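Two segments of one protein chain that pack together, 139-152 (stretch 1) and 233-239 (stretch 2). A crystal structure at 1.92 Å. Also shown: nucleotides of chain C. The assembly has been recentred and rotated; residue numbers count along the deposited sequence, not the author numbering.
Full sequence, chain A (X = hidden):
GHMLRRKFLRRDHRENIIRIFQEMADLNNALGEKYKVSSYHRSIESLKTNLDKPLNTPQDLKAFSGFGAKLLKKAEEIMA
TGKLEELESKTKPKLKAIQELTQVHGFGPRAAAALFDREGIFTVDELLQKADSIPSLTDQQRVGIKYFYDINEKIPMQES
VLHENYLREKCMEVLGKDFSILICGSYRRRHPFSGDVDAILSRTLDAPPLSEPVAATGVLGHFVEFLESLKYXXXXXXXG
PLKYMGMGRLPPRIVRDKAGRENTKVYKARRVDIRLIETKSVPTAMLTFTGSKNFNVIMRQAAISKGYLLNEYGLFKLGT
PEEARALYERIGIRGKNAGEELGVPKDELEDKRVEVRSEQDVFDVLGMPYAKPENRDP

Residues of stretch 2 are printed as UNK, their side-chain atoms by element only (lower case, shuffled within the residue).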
ATOM      1  N   ASP A 139      -1.076 -13.526 -13.867  1.00 71.29           N
ATOM      2  CA  ASP A 139       0.294 -13.354 -13.393  1.00 64.94           C
ATOM      3  C   ASP A 139       0.357 -13.018 -11.897  1.00 53.40           C
ATOM      4  O   ASP A 139       1.248 -13.486 -11.184  1.00 61.95           O
ATOM      5  CB  ASP A 139       1.024 -12.298 -14.234  1.00 55.09           C
ATOM      6  CG  ASP A 139       1.490 -12.843 -15.577  1.00 68.66           C
ATOM      7  OD1 ASP A 139       1.196 -14.023 -15.881  1.00 62.34           O
ATOM      8  OD2 ASP A 139       2.146 -12.096 -16.332  1.00 78.57           O
ATOM      9  N   GLN A 140      -0.595 -12.225 -11.418  1.00 38.51           N
ATOM     10  CA  GLN A 140      -0.630 -11.866  -9.995  1.00 22.55           C
ATOM     11  C   GLN A 140      -0.957 -13.038  -9.052  1.00 39.58           C
ATOM     12  O   GLN A 140      -0.424 -13.136  -7.937  1.00 36.76           O
ATOM     13  CB  GLN A 140      -1.633 -10.744  -9.742  1.00 33.16           C
ATOM     14  CG  GLN A 140      -1.813 -10.459  -8.253  1.00 36.84           C
ATOM     15  CD  GLN A 140      -2.544  -9.155  -7.974  1.00 71.53           C
ATOM     16  OE1 GLN A 140      -3.042  -8.494  -8.891  1.00 72.84           O
ATOM     17  NE2 GLN A 140      -2.613  -8.780  -6.697  1.00 78.47           N
ATOM     18  N   GLN A 141      -1.870 -13.904  -9.481  1.00 39.25           N
ATOM     19  CA  GLN A 141      -2.208 -15.087  -8.696  1.00 34.70           C
ATOM     20  C   GLN A 141      -1.013 -16.025  -8.661  1.00 32.63           C
ATOM     21  O   GLN A 141      -0.778 -16.723  -7.665  1.00 29.15           O
ATOM     22  CB  GLN A 141      -3.452 -15.783  -9.281  1.00 33.91           C
ATOM     23  CG  GLN A 141      -4.750 -15.078  -8.895  1.00 32.53           C
ATOM     24  CD  GLN A 141      -5.947 -15.476  -9.750  1.00 32.19           C
ATOM     25  OE1 GLN A 141      -5.803 -16.090 -10.804  1.00 36.21           O
ATOM     26  NE2 GLN A 141      -7.137 -15.111  -9.292  1.00 35.92           N
ATOM     27  N   ARG A 142      -0.245 -16.031  -9.748  1.00 27.03           N
ATOM     28  CA  ARG A 142       0.909 -16.918  -9.845  1.00 27.11           C
ATOM     29  C   ARG A 142       1.999 -16.541  -8.847  1.00 27.71           C
ATOM     30  O   ARG A 142       2.709 -17.412  -8.335  1.00 25.21           O
ATOM     31  CB  ARG A 142       1.456 -16.959 -11.275  1.00 37.78           C
ATOM     32  CG  ARG A 142       0.454 -17.517 -12.277  1.00 49.07           C
ATOM     33  CD  ARG A 142       1.090 -17.900 -13.605  1.00 53.40           C
ATOM     34  NE  ARG A 142       0.065 -18.230 -14.594  1.00 57.55           N
ATOM     35  CZ  ARG A 142      -0.476 -19.436 -14.746  1.00 62.63           C
ATOM     36  NH1 ARG A 142      -0.088 -20.447 -13.980  1.00 59.99           N
ATOM     37  NH2 ARG A 142      -1.407 -19.633 -15.672  1.00 65.51           N
ATOM     38  N   VAL A 143       2.134 -15.246  -8.572  1.00 25.46           N
ATOM     39  CA  VAL A 143       3.084 -14.795  -7.558  1.00 23.16           C
ATOM     40  C   VAL A 143       2.633 -15.225  -6.164  1.00 28.51           C
ATOM     41  O   VAL A 143       3.445 -15.661  -5.346  1.00 24.88           O
ATOM     42  CB  VAL A 143       3.299 -13.255  -7.611  1.00 29.29           C
ATOM     43  CG1 VAL A 143       4.128 -12.789  -6.425  1.00 27.40           C
ATOM     44  CG2 VAL A 143       3.958 -12.863  -8.927  1.00 30.37           C
ATOM     45  N   GLY A 144       1.336 -15.119  -5.890  1.00 25.80           N
ATOM     46  CA  GLY A 144       0.813 -15.537  -4.598  1.00 26.06           C
ATOM     47  C   GLY A 144       1.061 -17.010  -4.323  1.00 27.43           C
ATOM     48  O   GLY A 144       1.328 -17.429  -3.189  1.00 26.56           O
ATOM     49  N   ILE A 145       0.973 -17.811  -5.379  1.00 23.20           N
ATOM     50  CA  ILE A 145       1.223 -19.239  -5.275  1.00 22.92           C
ATOM     51  C   ILE A 145       2.708 -19.545  -5.089  1.00 30.40           C
ATOM     52  O   ILE A 145       3.093 -20.283  -4.177  1.00 24.93           O
ATOM     53  CB  ILE A 145       0.692 -19.966  -6.520  1.00 28.13           C
ATOM     54  CG1 ILE A 145      -0.841 -19.952  -6.511  1.00 30.05           C
ATOM     55  CG2 ILE A 145       1.259 -21.384  -6.589  1.00 29.02           C
ATOM     56  CD1 ILE A 145      -1.475 -20.258  -7.866  1.00 32.21           C
ATOM     57  N   LYS A 146       3.541 -18.968  -5.944  1.00 24.94           N
ATOM     58  CA  LYS A 146       4.983 -19.217  -5.890  1.00 27.68           C
ATOM     59  C   LYS A 146       5.612 -18.818  -4.554  1.00 22.24           C
ATOM     60  O   LYS A 146       6.528 -19.493  -4.060  1.00 22.37           O
ATOM     61  CB  LYS A 146       5.696 -18.494  -7.041  1.00 29.46           C
ATOM     62  CG  LYS A 146       7.214 -18.625  -6.981  1.00 38.12           C
ATOM     63  CD  LYS A 146       7.897 -18.004  -8.188  1.00 49.92           C
ATOM     64  CE  LYS A 146       9.402 -18.247  -8.138  1.00 61.91           C
ATOM     65  NZ  LYS A 146      10.099 -17.660  -9.317  1.00 64.38           N
ATOM     66  N   TYR A 147       5.124 -17.720  -3.973  1.00 21.61           N
ATOM     67  CA  TYR A 147       5.666 -17.191  -2.718  1.00 21.34           C
ATOM     68  C   TYR A 147       4.785 -17.484  -1.497  1.00 19.14           C
ATOM     69  O   TYR A 147       4.859 -16.782  -0.488  1.00 21.44           O
ATOM     70  CB  TYR A 147       5.912 -15.672  -2.842  1.00 21.16           C
ATOM     71  CG  TYR A 147       7.078 -15.331  -3.751  1.00 20.51           C
ATOM     72  CD1 TYR A 147       6.893 -15.134  -5.120  1.00 24.14           C
ATOM     73  CD2 TYR A 147       8.371 -15.230  -3.244  1.00 24.10           C
ATOM     74  CE1 TYR A 147       7.969 -14.829  -5.961  1.00 22.85           C
ATOM     75  CE2 TYR A 147       9.452 -14.922  -4.081  1.00 22.56           C
ATOM     76  CZ  TYR A 147       9.238 -14.731  -5.433  1.00 27.20           C
ATOM     77  OH  TYR A 147      10.308 -14.432  -6.254  1.00 24.10           O
ATOM     78  N   PHE A 148       3.968 -18.533  -1.586  1.00 21.28           N
ATOM     79  CA  PHE A 148       3.061 -18.893  -0.490  1.00 23.39           C
ATOM     80  C   PHE A 148       3.765 -19.019   0.864  1.00 26.30           C
ATOM     81  O   PHE A 148       3.295 -18.460   1.851  1.00 22.26           O
ATOM     82  CB  PHE A 148       2.277 -20.176  -0.809  1.00 23.12           C
ATOM     83  CG  PHE A 148       1.240 -20.533   0.238  1.00 28.49           C
ATOM     84  CD1 PHE A 148       0.024 -19.867   0.289  1.00 29.22           C
ATOM     85  CD2 PHE A 148       1.491 -21.530   1.168  1.00 29.58           C
ATOM     86  CE1 PHE A 148      -0.922 -20.188   1.258  1.00 32.51           C
ATOM     87  CE2 PHE A 148       0.545 -21.861   2.133  1.00 33.20           C
ATOM     88  CZ  PHE A 148      -0.657 -21.186   2.180  1.00 34.38           C
ATOM     89  N   TYR A 149       4.883 -19.741   0.922  1.00 21.27           N
ATOM     90  CA  TYR A 149       5.601 -19.875   2.195  1.00 25.35           C
ATOM     91  C   TYR A 149       6.066 -18.509   2.735  1.00 21.06           C
ATOM     92  O   TYR A 149       5.758 -18.147   3.882  1.00 21.94           O
ATOM     93  CB  TYR A 149       6.773 -20.886   2.106  1.00 22.32           C
ATOM     94  CG  TYR A 149       7.773 -20.708   3.230  1.00 21.12           C
ATOM     95  CD1 TYR A 149       7.569 -21.287   4.484  1.00 25.55           C
ATOM     96  CD2 TYR A 149       8.902 -19.921   3.047  1.00 20.70           C
ATOM     97  CE1 TYR A 149       8.487 -21.089   5.523  1.00 24.81           C
ATOM     98  CE2 TYR A 149       9.807 -19.718   4.059  1.00 23.88           C
ATOM     99  CZ  TYR A 149       9.597 -20.293   5.295  1.00 25.07           C
ATOM    100  OH  TYR A 149      10.524 -20.059   6.279  1.00 23.42           O
ATOM    101  N   ASP A 150       6.785 -17.744   1.909  1.00 18.98           N
ATOM    102  CA  ASP A 150       7.305 -16.434   2.334  1.00 18.17           C
ATOM    103  C   ASP A 150       6.189 -15.493   2.798  1.00 26.93           C
ATOM    104  O   ASP A 150       6.315 -14.808   3.817  1.00 20.60           O
ATOM    105  CB  ASP A 150       8.075 -15.732   1.195  1.00 17.68           C
ATOM    106  CG  ASP A 150       9.444 -16.341   0.934  1.00 26.10           C
ATOM    107  OD1 ASP A 150       9.983 -17.022   1.832  1.00 23.66           O
ATOM    108  OD2 ASP A 150       9.983 -16.128  -0.180  1.00 21.09           O
ATOM    109  N   ILE A 151       5.105 -15.454   2.033  1.00 20.24           N
ATOM    110  CA  ILE A 151       4.022 -14.503   2.288  1.00 18.85           C
ATOM    111  C   ILE A 151       3.325 -14.753   3.635  1.00 22.36           C
ATOM    112  O   ILE A 151       2.831 -13.823   4.264  1.00 26.94           O
ATOM    113  CB  ILE A 151       3.007 -14.475   1.119  1.00 22.60           C
ATOM    114  CG1 ILE A 151       3.621 -13.771  -0.100  1.00 19.04           C
ATOM    115  CG2 ILE A 151       1.705 -13.766   1.533  1.00 23.87           C
ATOM    116  CD1 ILE A 151       2.815 -13.939  -1.374  1.00 21.04           C
ATOM    117  N   ASN A 152       3.307 -16.002   4.092  1.00 20.92           N
ATOM    118  CA  ASN A 152       2.686 -16.305   5.379  1.00 24.02           C
ATOM    119  C   ASN A 152       3.602 -16.108   6.593  1.00 28.04           C
ATOM    120  O   ASN A 152       3.206 -16.403   7.719  1.00 28.84           O
ATOM    121  CB  ASN A 152       2.119 -17.727   5.382  1.00 25.39           C
ATOM    122  CG  ASN A 152       0.968 -17.889   4.422  1.00 35.29           C
ATOM    123  OD1 ASN A 152       0.251 -16.933   4.125  1.00 32.69           O
ATOM    124  ND2 ASN A 152       0.785 -19.104   3.925  1.00 33.79           N
ATOM    125  N   UNK A 233      13.840  -6.132  -5.766  1.00 20.43           N
ATOM    126  CA  UNK A 233      12.514  -6.516  -6.268  1.00 18.43           C
ATOM    127  C   UNK A 233      12.664  -7.702  -7.226  1.00 25.45           C
ATOM    128  O   UNK A 233      13.401  -7.615  -8.211  1.00 21.04           O
ATOM    129  c   UNK A 233      10.614  -3.094  -6.868  1.00 19.32           C
ATOM    130  c   UNK A 233      11.802  -5.341  -6.970  1.00 17.96           C
ATOM    131  c   UNK A 233      10.553  -4.648  -4.861  1.00 17.34           C
ATOM    132  c   UNK A 233      11.386  -4.165  -6.065  1.00 16.01           C
ATOM    133  N   UNK A 234      11.981  -8.809  -6.937  1.00 18.37           N
ATOM    134  CA  UNK A 234      12.165 -10.019  -7.735  1.00 20.64           C
ATOM    135  C   UNK A 234      10.893 -10.573  -8.374  1.00 23.65           C
ATOM    136  O   UNK A 234      10.959 -11.491  -9.197  1.00 22.30           O
ATOM    137  c   UNK A 234      12.928 -11.102  -6.945  1.00 27.97           C
ATOM    138  c   UNK A 234      13.026 -12.729  -5.001  1.00 26.12           C
ATOM    139  o   UNK A 234      14.154 -12.536  -4.502  1.00 26.36           O
ATOM    140  o   UNK A 234      12.483 -13.848  -4.993  1.00 22.92           O
ATOM    141  c   UNK A 234      12.274 -11.561  -5.659  1.00 25.09           C
ATOM    142  N   UNK A 235       9.738 -10.024  -8.005  1.00 20.12           N
ATOM    143  CA  UNK A 235       8.478 -10.431  -8.632  1.00 21.87           C
ATOM    144  C   UNK A 235       7.453  -9.318  -8.490  1.00 21.04           C
ATOM    145  O   UNK A 235       7.468  -8.594  -7.493  1.00 20.93           O
ATOM    146  c   UNK A 235       7.952 -11.742  -7.995  1.00 24.62           C
ATOM    147  N   UNK A 236       6.568  -9.167  -9.479  1.00 17.68           N
ATOM    148  CA  UNK A 236       5.566  -8.090  -9.444  1.00 17.71           C
ATOM    149  C   UNK A 236       4.142  -8.636  -9.441  1.00 17.70           C
ATOM    150  O   UNK A 236       3.790  -9.438 -10.295  1.00 19.21           O
ATOM    151  c   UNK A 236       4.602  -6.079 -10.693  1.00 20.57           C
ATOM    152  o   UNK A 236       6.992  -6.511 -10.620  1.00 22.25           O
ATOM    153  c   UNK A 236       5.715  -7.151 -10.670  1.00 24.82           C
ATOM    154  N   UNK A 237       3.328  -8.193  -8.486  1.00 19.42           N
ATOM    155  CA  UNK A 237       1.910  -8.557  -8.445  1.00 21.20           C
ATOM    156  C   UNK A 237       1.044  -7.597  -9.263  1.00 22.44           C
ATOM    157  O   UNK A 237       0.210  -8.022 -10.067  1.00 21.12           O
ATOM    158  c   UNK A 237       2.110 -11.209  -3.829  1.00 38.25           C
ATOM    159  s   UNK A 237       1.595  -9.598  -4.429  1.00 39.63           S
ATOM    160  c   UNK A 237       1.406  -8.603  -6.995  1.00 21.60           C
ATOM    161  c   UNK A 237       1.954  -9.785  -6.184  1.00 23.00           C
ATOM    162  N   UNK A 238       1.237  -6.298  -9.046  1.00 22.35           N
ATOM    163  CA  UNK A 238       0.495  -5.265  -9.778  1.00 24.53           C
ATOM    164  C   UNK A 238       1.324  -3.985  -9.817  1.00 20.42           C
ATOM    165  O   UNK A 238       2.059  -3.682  -8.868  1.00 19.81           O
ATOM    166  c   UNK A 238      -0.868  -4.996  -9.117  1.00 21.57           C
ATOM    167  N   UNK A 239       1.210  -3.232 -10.906  1.00 21.40           N
ATOM    168  CA  UNK A 239       1.955  -1.978 -11.030  1.00 23.31           C
ATOM    169  C   UNK A 239       1.270  -0.982 -11.958  1.00 17.87           C
ATOM    170  O   UNK A 239       0.905  -1.322 -13.083  1.00 19.67           O
ATOM    171  c   UNK A 239       4.228  -0.963 -11.741  1.00 22.56           C
ATOM    172  c   UNK A 239       5.666  -1.271 -12.156  1.00 29.08           C
ATOM    173  c   UNK A 239       3.390  -2.245 -11.519  1.00 19.57           C
ATOM    174  o   UNK A 239       6.061  -2.435 -12.239  1.00 25.65           O
ATOM    175  n   UNK A 239       6.458  -0.224 -12.403  1.00 21.89           N
TER
ATOM    176  P    DG C   6      -1.671  -3.669 -13.181  1.00 24.57           P
ATOM    177  OP1  DG C   6      -0.430  -4.444 -13.036  1.00 24.55           O
ATOM    178  OP2  DG C   6      -1.822  -2.680 -14.274  1.00 28.17           O
ATOM    179  O5'  DG C   6      -2.909  -4.673 -13.326  1.00 26.21           O
ATOM    180  C5'  DG C   6      -3.040  -5.753 -12.397  1.00 30.52           C
ATOM    181  C4'  DG C   6      -4.166  -6.679 -12.828  1.00 34.54           C
ATOM    182  O4'  DG C   6      -5.442  -6.079 -12.483  1.00 40.49           O
ATOM    183  C3'  DG C   6      -4.233  -6.942 -14.327  1.00 37.03           C
ATOM    184  O3'  DG C   6      -4.630  -8.290 -14.536  1.00 50.03           O
ATOM    185  C2'  DG C   6      -5.295  -5.959 -14.811  1.00 39.41           C
ATOM    186  C1'  DG C   6      -6.260  -5.995 -13.635  1.00 39.06           C
ATOM    187  N9   DG C   6      -7.095  -4.808 -13.485  1.00 35.04           N
ATOM    188  C8   DG C   6      -6.753  -3.505 -13.757  1.00 29.33           C
ATOM    189  N7   DG C   6      -7.716  -2.659 -13.517  1.00 35.23           N
ATOM    190  C5   DG C   6      -8.752  -3.449 -13.042  1.00 30.67           C
ATOM    191  C6   DG C   6     -10.052  -3.086 -12.624  1.00 35.58           C
ATOM    192  O6   DG C   6     -10.546  -1.947 -12.581  1.00 34.59           O
ATOM    193  N1   DG C   6     -10.796  -4.200 -12.226  1.00 35.80           N
ATOM    194  C2   DG C   6     -10.337  -5.495 -12.237  1.00 37.85           C
ATOM    195  N2   DG C   6     -11.191  -6.445 -11.819  1.00 40.91           N
ATOM    196  N3   DG C   6      -9.120  -5.843 -12.631  1.00 38.92           N
ATOM    197  C4   DG C   6      -8.390  -4.771 -13.020  1.00 36.24           C
ATOM    198  P    DT C   5      -2.526   2.643 -10.024  1.00 19.79           P
ATOM    199  OP1  DT C   5      -1.056   2.816 -10.003  1.00 19.99           O
ATOM    200  OP2  DT C   5      -3.379   3.497 -10.904  1.00 20.78           O
ATOM    201  O5'  DT C   5      -2.838   1.111 -10.403  1.00 19.86           O
ATOM    202  C5'  DT C   5      -2.089   0.062  -9.750  1.00 18.55           C
ATOM    203  C4'  DT C   5      -2.583  -1.321 -10.194  1.00 22.17           C
ATOM    204  O4'  DT C   5      -3.946  -1.495  -9.711  1.00 22.75           O
ATOM    205  C3'  DT C   5      -2.591  -1.660 -11.693  1.00 24.02           C
ATOM    206  O3'  DT C   5      -1.943  -2.941 -11.775  1.00 22.00           O
ATOM    207  C2'  DT C   5      -4.082  -1.671 -12.053  1.00 23.32           C
ATOM    208  C1'  DT C   5      -4.702  -2.129 -10.737  1.00 26.31           C
ATOM    209  N1   DT C   5      -6.131  -1.754 -10.451  1.00 23.48           N
ATOM    210  C2   DT C   5      -6.963  -2.741  -9.963  1.00 29.51           C
ATOM    211  O2   DT C   5      -6.604  -3.891  -9.806  1.00 25.21           O
ATOM    212  N3   DT C   5      -8.243  -2.346  -9.685  1.00 26.56           N
ATOM    213  C4   DT C   5      -8.754  -1.074  -9.839  1.00 26.14           C
ATOM    214  O4   DT C   5      -9.921  -0.820  -9.556  1.00 28.00           O
ATOM    215  C5   DT C   5      -7.836  -0.076 -10.343  1.00 28.09           C
ATOM    216  C7   DT C   5      -8.316   1.333 -10.542  1.00 26.66           C
ATOM    217  C6   DT C   5      -6.574  -0.451 -10.625  1.00 25.22           C

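Position 233 carries four side-chain carbons, forked at the second, and none comes within 9 Å of stretch 1. A fork one carbon beyond CB is the mark of leucine, and Leu233 is buried away from this contact.

Position 234 has three carbons in a row, the last bearing two oxygens. One of these oxygens lies 2.6 Å from Tyr147 OH, at the edge of the ring and near its plane. A terminal carboxylate on a chain of this length defines glutamate. In Glu234 the CA-to-CB bond points sideways, but chi1 in the p well and an extended chi2 carry the end of the side chain nearer, so that OE2 accepts a hydrogen bond from the tyrosine hydroxyl.

At position 235 the side chain is a single carbon, directed toward the helix. This CB sits 3.7 Å from Tyr147 CE1 and 4.3 Å from Val143 CG2, an apolar contact with both; the residue is alanine, Ala235.

The CB of position 236 bears one oxygen and one carbon, a beta-branched hydroxyl side chain, hence threonine. Its CA-to-CB bond points away from stretch 1, and Thr236 meets the helix through its backbone instead, with its O 3.7 Å from Val143 CG2.

Position 237 shows an unbranched chain of two carbons, a sulfur and a terminal carbon. That terminal carbon lies 3.6 Å from Val143 CG1 and 3.7 Å from Ile151 CD1. Only methionine provides such a chain. The backbone turns a corner here, and the side chain of Met237 runs along the helix to its CE with chi2 and chi3 both t, while Met237 O approaches Gln140 CB at 3.3 Å.

Position 238 again has one carbon, 4.1 Å from Gln140 OE1, and is alanine. Ala238 also faces the nucleic acid, its CB 3.5 Å from O3' of DT5.

At position 239 three carbons end in one oxygen and one nitrogen. The atoms fit a glutamine amide, far from stretch 1. The backbone N of Gln239 donates to OP1 of DG6 at 2.9 Å.

The contact buries 419 Å² in total, with Met237 covered most. Val143 stands at its centre, touching Ala235, Thr236 and Met237, while Tyr147, one helical turn on, combines packing against Ala235 with the hydrogen bond to Glu234. That bond is the only one between the stretches; the remainder is mainly apolar packing. The same segment thus packs on stretch 1 through residues 234 to 238, and reaches the DNA backbone through Ala238 and Gln239.

Stretch 2, residues 233-239: LEATMAQ
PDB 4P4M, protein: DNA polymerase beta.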